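Putative dihydrodipicolinate synthase (Thermus thermophilus, PDB 2PCQ) belongs to the dihydrodipicolinate synthetase family and folds as a TIM barrel, its own role being known only as a putative assignment. Local coordinates at residues L92-P97 with R110-L115; V132-E137 with L158-F163; L3-T8 with G39-G44. All blocks are in the same frame, centred on the assembly; numbering follows the deposited sequence.

In the fold
From the N terminus, contact 3 comes first: it brings 39-44 back beside 3-8, closing a loop that holds helix 18-28 and strand 36-37, and so ties the end of the first barrel strand to the loop that follows the second. Contact 1 then closes a short loop, joining strand 91-94 to the outer helix 107-118 that follows it. Contact 2 closes a loop through helix 136-142 and strand 148-153, tying the start of that helix to helix 158-167. The three follow in series, neither nested nor crossed. Contacts 1 and 2 touch where Leu134 meets Pro96 and Tyr112, whereas contact 3 stays about 6 Å from contact 1, nearest atoms.

Contact 1: L92-P97 with R110-L115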
ATOM      1  N   LEU A  92       8.930  14.672  26.010  1.00 19.54           N
ATOM      2  CA  LEU A  92       8.614  13.335  25.530  1.00 16.57           C
ATOM      3  C   LEU A  92       8.578  13.368  24.008  1.00 14.44           C
ATOM      4  O   LEU A  92       8.457  14.432  23.402  1.00 17.48           O
ATOM      5  CB  LEU A  92       7.235  12.900  26.031  1.00 14.89           C
ATOM      6  CG  LEU A  92       6.970  12.826  27.532  1.00 22.01           C
ATOM      7  CD1 LEU A  92       5.477  12.684  27.765  1.00 24.52           C
ATOM      8  CD2 LEU A  92       7.727  11.653  28.138  1.00 17.16           C
ATOM      9  N   LEU A  93       8.705  12.194  23.405  1.00 12.74           N
ATOM     10  CA  LEU A  93       8.616  12.039  21.961  1.00 14.69           C
ATOM     11  C   LEU A  93       7.585  10.923  21.883  1.00 13.99           C
ATOM     12  O   LEU A  93       7.922   9.746  21.991  1.00 16.95           O
ATOM     13  CB  LEU A  93       9.959  11.598  21.369  1.00 16.77           C
ATOM     14  CG  LEU A  93      10.539  12.576  20.338  1.00 21.80           C
ATOM     15  CD1 LEU A  93      11.896  12.090  19.848  1.00 21.28           C
ATOM     16  CD2 LEU A  93       9.578  12.711  19.176  1.00 20.70           C
ATOM     17  N   ALA A  94       6.322  11.302  21.729  1.00 13.33           N
ATOM     18  CA  ALA A  94       5.235  10.332  21.715  1.00 13.79           C
ATOM     19  C   ALA A  94       4.646   9.980  20.355  1.00 12.68           C
ATOM     20  O   ALA A  94       4.349  10.852  19.546  1.00 14.48           O
ATOM     21  CB  ALA A  94       4.119  10.811  22.643  1.00 14.66           C
ATOM     22  N   THR A  95       4.463   8.681  20.138  1.00 11.81           N
ATOM     23  CA  THR A  95       3.886   8.152  18.908  1.00 11.43           C
ATOM     24  C   THR A  95       2.383   7.969  19.127  1.00 15.07           C
ATOM     25  O   THR A  95       1.918   7.898  20.263  1.00 16.80           O
ATOM     26  CB  THR A  95       4.476   6.769  18.574  1.00 14.96           C
ATOM     27  OG1 THR A  95       4.326   5.913  19.713  1.00 14.81           O
ATOM     28  CG2 THR A  95       5.954   6.874  18.215  1.00 14.60           C
ATOM     29  N   PRO A  96       1.602   7.888  18.039  1.00 15.94           N
ATOM     30  CA  PRO A  96       0.153   7.704  18.177  1.00 14.47           C
ATOM     31  C   PRO A  96      -0.171   6.255  18.543  1.00 18.77           C
ATOM     32  O   PRO A  96       0.643   5.358  18.318  1.00 13.86           O
ATOM     33  CB  PRO A  96      -0.378   8.028  16.776  1.00 12.95           C
ATOM     34  CG  PRO A  96       0.719   8.840  16.139  1.00 21.96           C
ATOM     35  CD  PRO A  96       1.963   8.166  16.641  1.00 15.53           C
ATOM     36  N   PRO A  97      -1.349   6.011  19.144  1.00 18.34           N
ATOM     37  CA  PRO A  97      -1.697   4.628  19.491  1.00 16.24           C
ATOM     38  C   PRO A  97      -1.657   3.865  18.158  1.00 16.56           C
ATOM     39  O   PRO A  97      -1.920   4.457  17.113  1.00 16.44           O
ATOM     40  CB  PRO A  97      -3.111   4.765  20.050  1.00 14.21           C
ATOM     41  CG  PRO A  97      -3.055   6.103  20.731  1.00 17.23           C
ATOM     42  CD  PRO A  97      -2.323   6.961  19.711  1.00 15.55           C
ATOM     43  N   ARG A 110      -7.135  13.865  21.509  1.00 17.98           N
ATOM     44  CA  ARG A 110      -7.352  13.696  22.942  1.00 18.73           C
ATOM     45  C   ARG A 110      -6.122  13.078  23.595  1.00 19.90           C
ATOM     46  O   ARG A 110      -5.755  13.442  24.712  1.00 18.78           O
ATOM     47  CB  ARG A 110      -8.569  12.804  23.214  1.00 18.49           C
ATOM     48  CG  ARG A 110      -9.901  13.402  22.783  1.00 22.00           C
ATOM     49  CD  ARG A 110     -11.066  12.701  23.476  1.00 21.77           C
ATOM     50  NE  ARG A 110     -11.242  11.311  23.055  1.00 24.17           N
ATOM     51  CZ  ARG A 110     -11.843  10.936  21.930  1.00 23.17           C
ATOM     52  NH1 ARG A 110     -12.332  11.847  21.099  1.00 23.59           N
ATOM     53  NH2 ARG A 110     -11.963   9.645  21.637  1.00 19.83           N
ATOM     54  N   TYR A 111      -5.489  12.144  22.893  1.00 14.88           N
ATOM     55  CA  TYR A 111      -4.302  11.470  23.412  1.00 16.20           C
ATOM     56  C   TYR A 111      -3.172  12.471  23.663  1.00 16.26           C
ATOM     57  O   TYR A 111      -2.654  12.575  24.773  1.00 16.78           O
ATOM     58  CB  TYR A 111      -3.833  10.401  22.419  1.00 14.26           C
ATOM     59  CG  TYR A 111      -2.678   9.553  22.909  1.00 17.09           C
ATOM     60  CD1 TYR A 111      -2.838   8.660  23.972  1.00 18.19           C
ATOM     61  CD2 TYR A 111      -1.420   9.648  22.315  1.00 16.43           C
ATOM     62  CE1 TYR A 111      -1.772   7.883  24.429  1.00 19.15           C
ATOM     63  CE2 TYR A 111      -0.348   8.877  22.765  1.00 15.76           C
ATOM     64  CZ  TYR A 111      -0.531   8.001  23.821  1.00 17.35           C
ATOM     65  OH  TYR A 111       0.527   7.246  24.263  1.00 14.88           O
ATOM     66  N   TYR A 112      -2.801  13.212  22.627  1.00 17.81           N
ATOM     67  CA  TYR A 112      -1.727  14.187  22.735  1.00 19.19           C
ATOM     68  C   TYR A 112      -2.030  15.346  23.682  1.00 20.20           C
ATOM     69  O   TYR A 112      -1.141  15.822  24.383  1.00 19.21           O
ATOM     70  CB  TYR A 112      -1.371  14.726  21.349  1.00 14.84           C
ATOM     71  CG  TYR A 112      -0.534  13.767  20.531  1.00 17.00           C
ATOM     72  CD1 TYR A 112      -1.021  13.216  19.345  1.00 18.59           C
ATOM     73  CD2 TYR A 112       0.749  13.409  20.945  1.00 16.35           C
ATOM     74  CE1 TYR A 112      -0.247  12.332  18.590  1.00 19.25           C
ATOM     75  CE2 TYR A 112       1.529  12.528  20.199  1.00 17.80           C
ATOM     76  CZ  TYR A 112       1.027  11.996  19.025  1.00 16.63           C
ATOM     77  OH  TYR A 112       1.804  11.144  18.276  1.00 15.79           O
ATOM     78  N   GLU A 113      -3.277  15.802  23.707  1.00 19.85           N
ATOM     79  CA  GLU A 113      -3.637  16.907  24.587  1.00 21.13           C
ATOM     80  C   GLU A 113      -3.555  16.473  26.045  1.00 22.52           C
ATOM     81  O   GLU A 113      -3.178  17.259  26.909  1.00 24.80           O
ATOM     82  CB  GLU A 113      -5.038  17.419  24.247  1.00 22.81           C
ATOM     83  CG  GLU A 113      -5.130  17.954  22.825  1.00 32.61           C
ATOM     84  CD  GLU A 113      -6.526  18.391  22.444  1.00 40.04           C
ATOM     85  OE1 GLU A 113      -7.496  17.903  23.060  1.00 44.70           O
ATOM     86  OE2 GLU A 113      -6.653  19.211  21.510  1.00 47.50           O
ATOM     87  N   ALA A 114      -3.890  15.214  26.314  1.00 18.24           N
ATOM     88  CA  ALA A 114      -3.824  14.693  27.672  1.00 17.22           C
ATOM     89  C   ALA A 114      -2.367  14.655  28.132  1.00 21.66           C
ATOM     90  O   ALA A 114      -2.047  15.073  29.246  1.00 22.17           O
ATOM     91  CB  ALA A 114      -4.427  13.299  27.729  1.00 20.13           C
ATOM     92  N   LEU A 115      -1.485  14.153  27.273  1.00 20.30           N
ATOM     93  CA  LEU A 115      -0.067  14.074  27.608  1.00 18.24           C
ATOM     94  C   LEU A 115       0.563  15.467  27.727  1.00 18.32           C
ATOM     95  O   LEU A 115       1.322  15.735  28.659  1.00 19.10           O
ATOM     96  CB  LEU A 115       0.687  13.263  26.548  1.00 17.33           C
ATOM     97  CG  LEU A 115       0.241  11.815  26.304  1.00 19.84           C
ATOM     98  CD1 LEU A 115       1.116  11.192  25.219  1.00 22.55           C
ATOM     99  CD2 LEU A 115       0.338  11.004  27.590  1.00 19.01           C
TER
HETATM  100  O   HOH W   1       2.617   6.833  22.709  1.00 13.90           O
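Pro97 lies over one face of the Tyr111 ring: its CG stands 4.0 Å from the ring centroid, almost on the normal, in a CH-pi contact. The CD of the same proline sits toward the side of the ring that carries CD2. Tyr112, the next residue along, is met at its edge instead, with Ala94 O close to the plane of the ring. This is a beta-alpha-beta unit of the TIM barrel, in which strand 91-94 leads on through Thr95 to Pro96 and Pro97, and helix 107-118 packs back across this run before strand 121-125 follows. The two tyrosines diverge at the first torsion. Tyr111 has CG anti to the backbone N (chi1 -175°), while Tyr112 has it beside that nitrogen (chi1 -77°). Tyr112 OH donates to Ala94 O at 2.9 Å, and the hydroxyl oxygen stands 41° above the carbonyl plane. Pro96 packs against the same hydroxyl, with 3.3 Å between Pro96 CG and Tyr112 OH; the tertiary amide nitrogen of Pro96 carries no hydrogen. On the strand itself, Ala94 CB rests 4.0 Å from Tyr112 CE2 and equally far from Leu115 CD1, so the methyl touches both helix residues. Leu74 of helix 74-87 also touches Tyr111. From the second subunit, Tyr259 packs on Pro97 and Pro258 on Tyr111, which places the contact at a subunit boundary. At the far end of the Tyr111 ring, a water lies 2.6 Å from Tyr111 OH and 2.8 Å from Thr95 O, bridging the two.

Contact 2: V132-E137 with L158-F163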
ATOM      1  N   VAL A 132       1.366   3.519  11.200  1.00 21.50           N
ATOM      2  CA  VAL A 132       0.145   4.315  11.233  1.00 18.40           C
ATOM      3  C   VAL A 132       0.515   5.736  10.843  1.00 19.37           C
ATOM      4  O   VAL A 132       1.655   6.168  11.020  1.00 14.09           O
ATOM      5  CB  VAL A 132      -0.534   4.338  12.633  1.00 22.66           C
ATOM      6  CG1 VAL A 132      -1.001   2.936  13.012  1.00 13.91           C
ATOM      7  CG2 VAL A 132       0.418   4.909  13.675  1.00 19.52           C
ATOM      8  N   ASP A 133      -0.454   6.466  10.314  1.00 16.97           N
ATOM      9  CA  ASP A 133      -0.215   7.829   9.884  1.00 18.55           C
ATOM     10  C   ASP A 133      -0.486   8.853  10.986  1.00 18.37           C
ATOM     11  O   ASP A 133      -1.128   8.553  11.991  1.00 20.58           O
ATOM     12  CB  ASP A 133      -1.087   8.120   8.656  1.00 21.48           C
ATOM     13  CG  ASP A 133      -0.775   9.459   8.017  1.00 29.10           C
ATOM     14  OD1 ASP A 133       0.418   9.811   7.925  1.00 30.04           O
ATOM     15  OD2 ASP A 133      -1.725  10.152   7.592  1.00 33.91           O
ATOM     16  N   LEU A 134       0.059  10.049  10.801  1.00 19.72           N
ATOM     17  CA  LEU A 134      -0.141  11.173  11.708  1.00 17.56           C
ATOM     18  C   LEU A 134      -0.429  12.294  10.717  1.00 17.43           C
ATOM     19  O   LEU A 134       0.476  13.009  10.284  1.00 15.60           O
ATOM     20  CB  LEU A 134       1.120  11.482  12.520  1.00 17.89           C
ATOM     21  CG  LEU A 134       1.000  12.669  13.494  1.00 22.56           C
ATOM     22  CD1 LEU A 134      -0.214  12.500  14.387  1.00 22.41           C
ATOM     23  CD2 LEU A 134       2.254  12.772  14.339  1.00 20.61           C
ATOM     24  N   PRO A 135      -1.703  12.427  10.313  1.00 16.62           N
ATOM     25  CA  PRO A 135      -2.158  13.436   9.356  1.00 15.72           C
ATOM     26  C   PRO A 135      -1.618  14.827   9.624  1.00 14.34           C
ATOM     27  O   PRO A 135      -1.510  15.249  10.772  1.00 15.50           O
ATOM     28  CB  PRO A 135      -3.676  13.374   9.487  1.00 17.24           C
ATOM     29  CG  PRO A 135      -3.921  11.935   9.828  1.00 20.13           C
ATOM     30  CD  PRO A 135      -2.846  11.665  10.849  1.00 17.38           C
ATOM     31  N   LEU A 136      -1.269  15.534   8.554  1.00 13.52           N
ATOM     32  CA  LEU A 136      -0.767  16.892   8.687  1.00 17.43           C
ATOM     33  C   LEU A 136      -1.865  17.759   9.307  1.00 17.61           C
ATOM     34  O   LEU A 136      -1.577  18.729  10.011  1.00 17.80           O
ATOM     35  CB  LEU A 136      -0.340  17.439   7.316  1.00 15.00           C
ATOM     36  CG  LEU A 136       0.882  16.733   6.708  1.00 18.76           C
ATOM     37  CD1 LEU A 136       1.144  17.230   5.289  1.00 13.75           C
ATOM     38  CD2 LEU A 136       2.091  16.968   7.600  1.00 16.77           C
ATOM     39  N   GLU A 137      -3.123  17.402   9.058  1.00 16.41           N
ATOM     40  CA  GLU A 137      -4.245  18.146   9.627  1.00 22.14           C
ATOM     41  C   GLU A 137      -4.167  18.074  11.149  1.00 19.72           C
ATOM     42  O   GLU A 137      -4.409  19.061  11.837  1.00 18.49           O
ATOM     43  CB  GLU A 137      -5.592  17.561   9.183  1.00 26.41           C
ATOM     44  CG  GLU A 137      -5.967  17.770   7.720  1.00 36.29           C
ATOM     45  CD  GLU A 137      -5.072  17.007   6.753  1.00 45.59           C
ATOM     46  OE1 GLU A 137      -4.585  15.911   7.115  1.00 35.07           O
ATOM     47  OE2 GLU A 137      -4.869  17.500   5.622  1.00 49.25           O
ATOM     48  N   LEU A 158       9.680  14.353   2.607  1.00 13.11           N
ATOM     49  CA  LEU A 158       9.964  15.770   2.768  1.00 14.72           C
ATOM     50  C   LEU A 158       8.828  16.717   2.406  1.00 16.82           C
ATOM     51  O   LEU A 158       8.946  17.925   2.608  1.00 15.45           O
ATOM     52  CB  LEU A 158      11.251  16.150   2.020  1.00 15.02           C
ATOM     53  CG  LEU A 158      12.522  15.403   2.471  1.00 21.73           C
ATOM     54  CD1 LEU A 158      13.737  16.295   2.284  1.00 17.80           C
ATOM     55  CD2 LEU A 158      12.428  15.004   3.925  1.00 19.35           C
ATOM     56  N   SER A 159       7.731  16.179   1.871  1.00 12.73           N
ATOM     57  CA  SER A 159       6.571  17.010   1.565  1.00 14.68           C
ATOM     58  C   SER A 159       6.026  17.456   2.920  1.00 15.08           C
ATOM     59  O   SER A 159       5.528  18.574   3.070  1.00 15.70           O
ATOM     60  CB  SER A 159       5.495  16.209   0.822  1.00 13.48           C
ATOM     61  OG  SER A 159       5.836  16.055  -0.541  1.00 28.77           O
ATOM     62  N   ARG A 160       6.127  16.571   3.907  1.00 11.91           N
ATOM     63  CA  ARG A 160       5.650  16.879   5.253  1.00 12.33           C
ATOM     64  C   ARG A 160       6.534  17.955   5.877  1.00 12.67           C
ATOM     65  O   ARG A 160       6.036  18.899   6.488  1.00 16.31           O
ATOM     66  CB  ARG A 160       5.653  15.617   6.126  1.00 10.22           C
ATOM     67  CG  ARG A 160       4.627  14.560   5.699  1.00 14.15           C
ATOM     68  CD  ARG A 160       4.750  13.286   6.537  1.00 12.16           C
ATOM     69  NE  ARG A 160       4.536  13.534   7.963  1.00 12.87           N
ATOM     70  CZ  ARG A 160       3.361  13.432   8.582  1.00 14.94           C
ATOM     71  NH1 ARG A 160       2.275  13.079   7.908  1.00  9.85           N
ATOM     72  NH2 ARG A 160       3.269  13.697   9.879  1.00 15.45           N
ATOM     73  N   ILE A 161       7.846  17.817   5.709  1.00 14.17           N
ATOM     74  CA  ILE A 161       8.793  18.791   6.253  1.00 12.88           C
ATOM     75  C   ILE A 161       8.523  20.162   5.632  1.00 15.78           C
ATOM     76  O   ILE A 161       8.512  21.180   6.331  1.00 12.92           O
ATOM     77  CB  ILE A 161      10.258  18.391   5.944  1.00 17.24           C
ATOM     78  CG1 ILE A 161      10.554  16.986   6.487  1.00 17.99           C
ATOM     79  CG2 ILE A 161      11.214  19.418   6.537  1.00 13.47           C
ATOM     80  CD1 ILE A 161      10.534  16.870   7.988  1.00 19.22           C
ATOM     81  N   ALA A 162       8.305  20.180   4.319  1.00 12.29           N
ATOM     82  CA  ALA A 162       8.031  21.425   3.602  1.00 14.24           C
ATOM     83  C   ALA A 162       6.750  22.062   4.131  1.00 14.95           C
ATOM     84  O   ALA A 162       6.647  23.289   4.230  1.00 15.21           O
ATOM     85  CB  ALA A 162       7.905  21.152   2.100  1.00 10.62           C
ATOM     86  N   PHE A 163       5.776  21.221   4.467  1.00 15.74           N
ATOM     87  CA  PHE A 163       4.504  21.689   5.006  1.00 16.51           C
ATOM     88  C   PHE A 163       4.729  22.403   6.341  1.00 16.10           C
ATOM     89  O   PHE A 163       4.256  23.517   6.539  1.00 16.39           O
ATOM     90  CB  PHE A 163       3.546  20.511   5.216  1.00 14.92           C
ATOM     91  CG  PHE A 163       2.268  20.887   5.914  1.00 18.17           C
ATOM     92  CD1 PHE A 163       1.160  21.316   5.190  1.00 22.31           C
ATOM     93  CD2 PHE A 163       2.177  20.826   7.300  1.00 16.26           C
ATOM     94  CE1 PHE A 163      -0.025  21.678   5.840  1.00 23.32           C
ATOM     95  CE2 PHE A 163       1.002  21.186   7.959  1.00 17.18           C
ATOM     96  CZ  PHE A 163      -0.101  21.614   7.229  1.00 21.34           C
TER
HETATM   97  O   HOH W   2       1.616  11.383   5.537  1.00 34.76           O
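Leu136 and Arg160 have the nearest CA atoms across the two segments, 7.3 Å apart. Segment 132-137 runs as an open loop through Asp133 and Leu134, passes Pro135 at the N-cap position and turns into helix 136-142; segment 158-163 lies in helix 158-167. Arg160 reaches across from that second helix, its chain bent at chi3 (60°), which sets NE to one side. The guanidinium then grips Leu134 O end-on with two nitrogens, NH2 at 2.9 Å and NH1 at 3.0 Å from that oxygen. NH2 lies in the carbonyl plane, whereas NH1 stands 42° above it. Leu136 CD2 covers one face of the guanidinium, 3.9 Å from Arg160 CZ. In the TIM barrel these helices come before and after strand 148-153, and Asp153 at the end of that strand forms a salt bridge with Arg160 NE, so the guanidinium is held from the barrel as well as from the loop. Asp133 adds a long, purely electrostatic salt bridge, OD1 to Arg160 NH1 at 3.8 Å, with the oxygen well out of the guanidinium plane. A water bridges the same two atoms, donating to Asp133 OD1 and accepting from Arg160 NH1. Leu136 also packs on Phe163. Leu136 CB lies 4.1 Å from the centroid of the Phe163 ring, a CH-pi contact over the face, shifted toward the rim, and Leu136 CD1 comes within 3.9 Å of Phe163 CG over a face. Phe227 of the third subunit packs on Phe163, while Ser159 OG is hydrogen-bonded to His177 of that same subunit.

Contact 3: L3-T8 with G39-G44; sequences LPPIPT and GSNGEG
Thr8 meets Gly42 through the inner part of its side chain first: Thr8 CB is 3.2 Å from Gly42 O. One atom further out, OG1 is anti to the carbonyl carbon of its own residue (chi1 -61°) and donates to that same oxygen, with 2.7 Å between Thr8 OG1 and Gly42 O. The bond lies in the carbonyl plane, on a lone pair. The other branch, CG2, is anti to the backbone N. Leu16 and Phe21 are among the neighbours that touch the Thr8 side chain. The oxygen it grips belongs to Gly42, the last residue of a type I turn that starts at Gly39. Here the end of the first strand of the TIM barrel meets the loop after the second, strand 36-37. The two segments run close, Pro7 CA lying 4.1 Å from Gly42 CA. Pro5 and Asn41 lie side by side, pointing the same way, with Pro5 CG 4.1 Å from Asn41 CB. Two waters join the backbones. One donates to Ile6 O at 2.7 Å and accepts from Gly39 N; the other accepts from Thr8 N and donates to Asn41 O and Glu43 OE2. The carboxylate of Glu43 has further partners, OE1 bonding His46 ND1 and Arg256 N, and OE2 forming a salt bridge with Lys242. Tyr100 of the second subunit is hydrogen-bonded to Ser40 O. One direct hydrogen bond and two bridging waters link largely buried residues, which suggests that bound water takes up backbone groups such as Ile6 O, Gly39 N, Thr8 N and Asn41 O where the two segments do not bond each other directly.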
ATOM      1  N   LEU A   3      21.014  14.765  17.827  1.00 15.34           N
ATOM      2  CA  LEU A   3      20.791  13.855  18.943  1.00 16.69           C
ATOM      3  C   LEU A   3      20.692  12.429  18.438  1.00 18.15           C
ATOM      4  O   LEU A   3      20.075  12.163  17.413  1.00 18.92           O
ATOM      5  CB  LEU A   3      19.496  14.185  19.695  1.00 19.14           C
ATOM      6  CG  LEU A   3      19.391  15.521  20.425  1.00 20.29           C
ATOM      7  CD1 LEU A   3      19.033  16.630  19.444  1.00 18.29           C
ATOM      8  CD2 LEU A   3      18.329  15.406  21.503  1.00 21.01           C
ATOM      9  N   PRO A   4      21.319  11.484  19.147  1.00 18.34           N
ATOM     10  CA  PRO A   4      21.217  10.112  18.667  1.00 13.96           C
ATOM     11  C   PRO A   4      20.193   9.309  19.464  1.00 16.61           C
ATOM     12  O   PRO A   4      20.017   9.528  20.663  1.00 14.83           O
ATOM     13  CB  PRO A   4      22.623   9.580  18.885  1.00 18.94           C
ATOM     14  CG  PRO A   4      22.961  10.187  20.227  1.00 16.94           C
ATOM     15  CD  PRO A   4      22.453  11.627  20.083  1.00 14.71           C
ATOM     16  N   PRO A   5      19.474   8.398  18.794  1.00 16.07           N
ATOM     17  CA  PRO A   5      18.492   7.574  19.501  1.00 15.28           C
ATOM     18  C   PRO A   5      19.324   6.384  19.988  1.00 17.23           C
ATOM     19  O   PRO A   5      19.541   5.424  19.247  1.00 15.28           O
ATOM     20  CB  PRO A   5      17.506   7.191  18.398  1.00 13.58           C
ATOM     21  CG  PRO A   5      18.384   7.099  17.188  1.00 15.01           C
ATOM     22  CD  PRO A   5      19.277   8.321  17.335  1.00 12.70           C
ATOM     23  N   ILE A   6      19.816   6.453  21.221  1.00 13.99           N
ATOM     24  CA  ILE A   6      20.649   5.371  21.724  1.00 16.42           C
ATOM     25  C   ILE A   6      19.907   4.054  21.908  1.00 16.58           C
ATOM     26  O   ILE A   6      18.768   4.018  22.373  1.00 16.39           O
ATOM     27  CB  ILE A   6      21.345   5.740  23.061  1.00 17.24           C
ATOM     28  CG1 ILE A   6      20.316   5.912  24.177  1.00 19.43           C
ATOM     29  CG2 ILE A   6      22.159   7.018  22.885  1.00 18.45           C
ATOM     30  CD1 ILE A   6      20.946   6.031  25.553  1.00 26.41           C
ATOM     31  N   PRO A   7      20.548   2.944  21.522  1.00 16.08           N
ATOM     32  CA  PRO A   7      19.901   1.643  21.674  1.00 16.03           C
ATOM     33  C   PRO A   7      19.875   1.241  23.140  1.00 19.07           C
ATOM     34  O   PRO A   7      20.601   1.809  23.957  1.00 20.62           O
ATOM     35  CB  PRO A   7      20.778   0.721  20.828  1.00 16.19           C
ATOM     36  CG  PRO A   7      22.131   1.335  20.961  1.00 20.65           C
ATOM     37  CD  PRO A   7      21.841   2.815  20.825  1.00 15.57           C
ATOM     38  N   THR A   8      19.011   0.288  23.476  1.00 16.09           N
ATOM     39  CA  THR A   8      18.912  -0.209  24.841  1.00 14.07           C
ATOM     40  C   THR A   8      19.536  -1.599  24.822  1.00 15.08           C
ATOM     41  O   THR A   8      19.016  -2.516  24.187  1.00 15.77           O
ATOM     42  CB  THR A   8      17.450  -0.301  25.304  1.00 16.65           C
ATOM     43  OG1 THR A   8      16.859   1.003  25.260  1.00 15.60           O
ATOM     44  CG2 THR A   8      17.379  -0.835  26.732  1.00 16.92           C
ATOM     45  N   GLY A  39      13.958   5.803  21.839  1.00 15.11           N
ATOM     46  CA  GLY A  39      13.486   6.301  20.559  1.00 12.77           C
ATOM     47  C   GLY A  39      13.104   5.069  19.756  1.00 14.35           C
ATOM     48  O   GLY A  39      13.113   3.970  20.305  1.00 13.12           O
ATOM     49  N   SER A  40      12.780   5.221  18.473  1.00 16.94           N
ATOM     50  CA  SER A  40      12.394   4.061  17.670  1.00 19.81           C
ATOM     51  C   SER A  40      13.506   3.016  17.550  1.00 20.82           C
ATOM     52  O   SER A  40      13.232   1.835  17.350  1.00 25.51           O
ATOM     53  CB  SER A  40      11.918   4.495  16.274  1.00 19.97           C
ATOM     54  OG  SER A  40      12.927   5.196  15.565  1.00 28.19           O
ATOM     55  N   ASN A  41      14.759   3.441  17.674  1.00 14.46           N
ATOM     56  CA  ASN A  41      15.884   2.508  17.605  1.00 19.17           C
ATOM     57  C   ASN A  41      16.265   2.009  19.002  1.00 19.25           C
ATOM     58  O   ASN A  41      17.198   1.216  19.153  1.00 18.37           O
ATOM     59  CB  ASN A  41      17.101   3.185  16.961  1.00 19.52           C
ATOM     60  CG  ASN A  41      17.069   3.130  15.444  1.00 24.69           C
ATOM     61  OD1 ASN A  41      17.488   2.141  14.834  1.00 22.97           O
ATOM     62  ND2 ASN A  41      16.561   4.193  14.823  1.00 27.86           N
ATOM     63  N   GLY A  42      15.532   2.465  20.016  1.00 16.08           N
ATOM     64  CA  GLY A  42      15.827   2.080  21.388  1.00 13.27           C
ATOM     65  C   GLY A  42      15.100   0.883  21.981  1.00 15.07           C
ATOM     66  O   GLY A  42      15.271   0.590  23.163  1.00 14.67           O
ATOM     67  N   GLU A  43      14.292   0.194  21.176  1.00 16.03           N
ATOM     68  CA  GLU A  43      13.545  -0.982  21.621  1.00 16.80           C
ATOM     69  C   GLU A  43      12.694  -0.767  22.868  1.00 17.49           C
ATOM     70  O   GLU A  43      12.546  -1.668  23.695  1.00 16.36           O
ATOM     71  CB  GLU A  43      14.497  -2.166  21.845  1.00 15.17           C
ATOM     72  CG  GLU A  43      15.097  -2.705  20.550  1.00 14.27           C
ATOM     73  CD  GLU A  43      16.034  -3.883  20.767  1.00 19.61           C
ATOM     74  OE1 GLU A  43      15.544  -5.013  20.977  1.00 16.21           O
ATOM     75  OE2 GLU A  43      17.264  -3.673  20.728  1.00 19.53           O
ATOM     76  N   GLY A  44      12.125   0.426  22.994  1.00 18.32           N
ATOM     77  CA  GLY A  44      11.282   0.705  24.138  1.00 17.85           C
ATOM     78  C   GLY A  44      10.108  -0.259  24.221  1.00 17.82           C
ATOM     79  O   GLY A  44       9.752  -0.702  25.309  1.00 18.02           O
TER
HETATM   80  O   HOH W   3      16.763   5.723  21.738  1.00 13.42           O
HETATM   81  O   HOH W   4      17.825  -0.862  20.969  1.00 18.32           O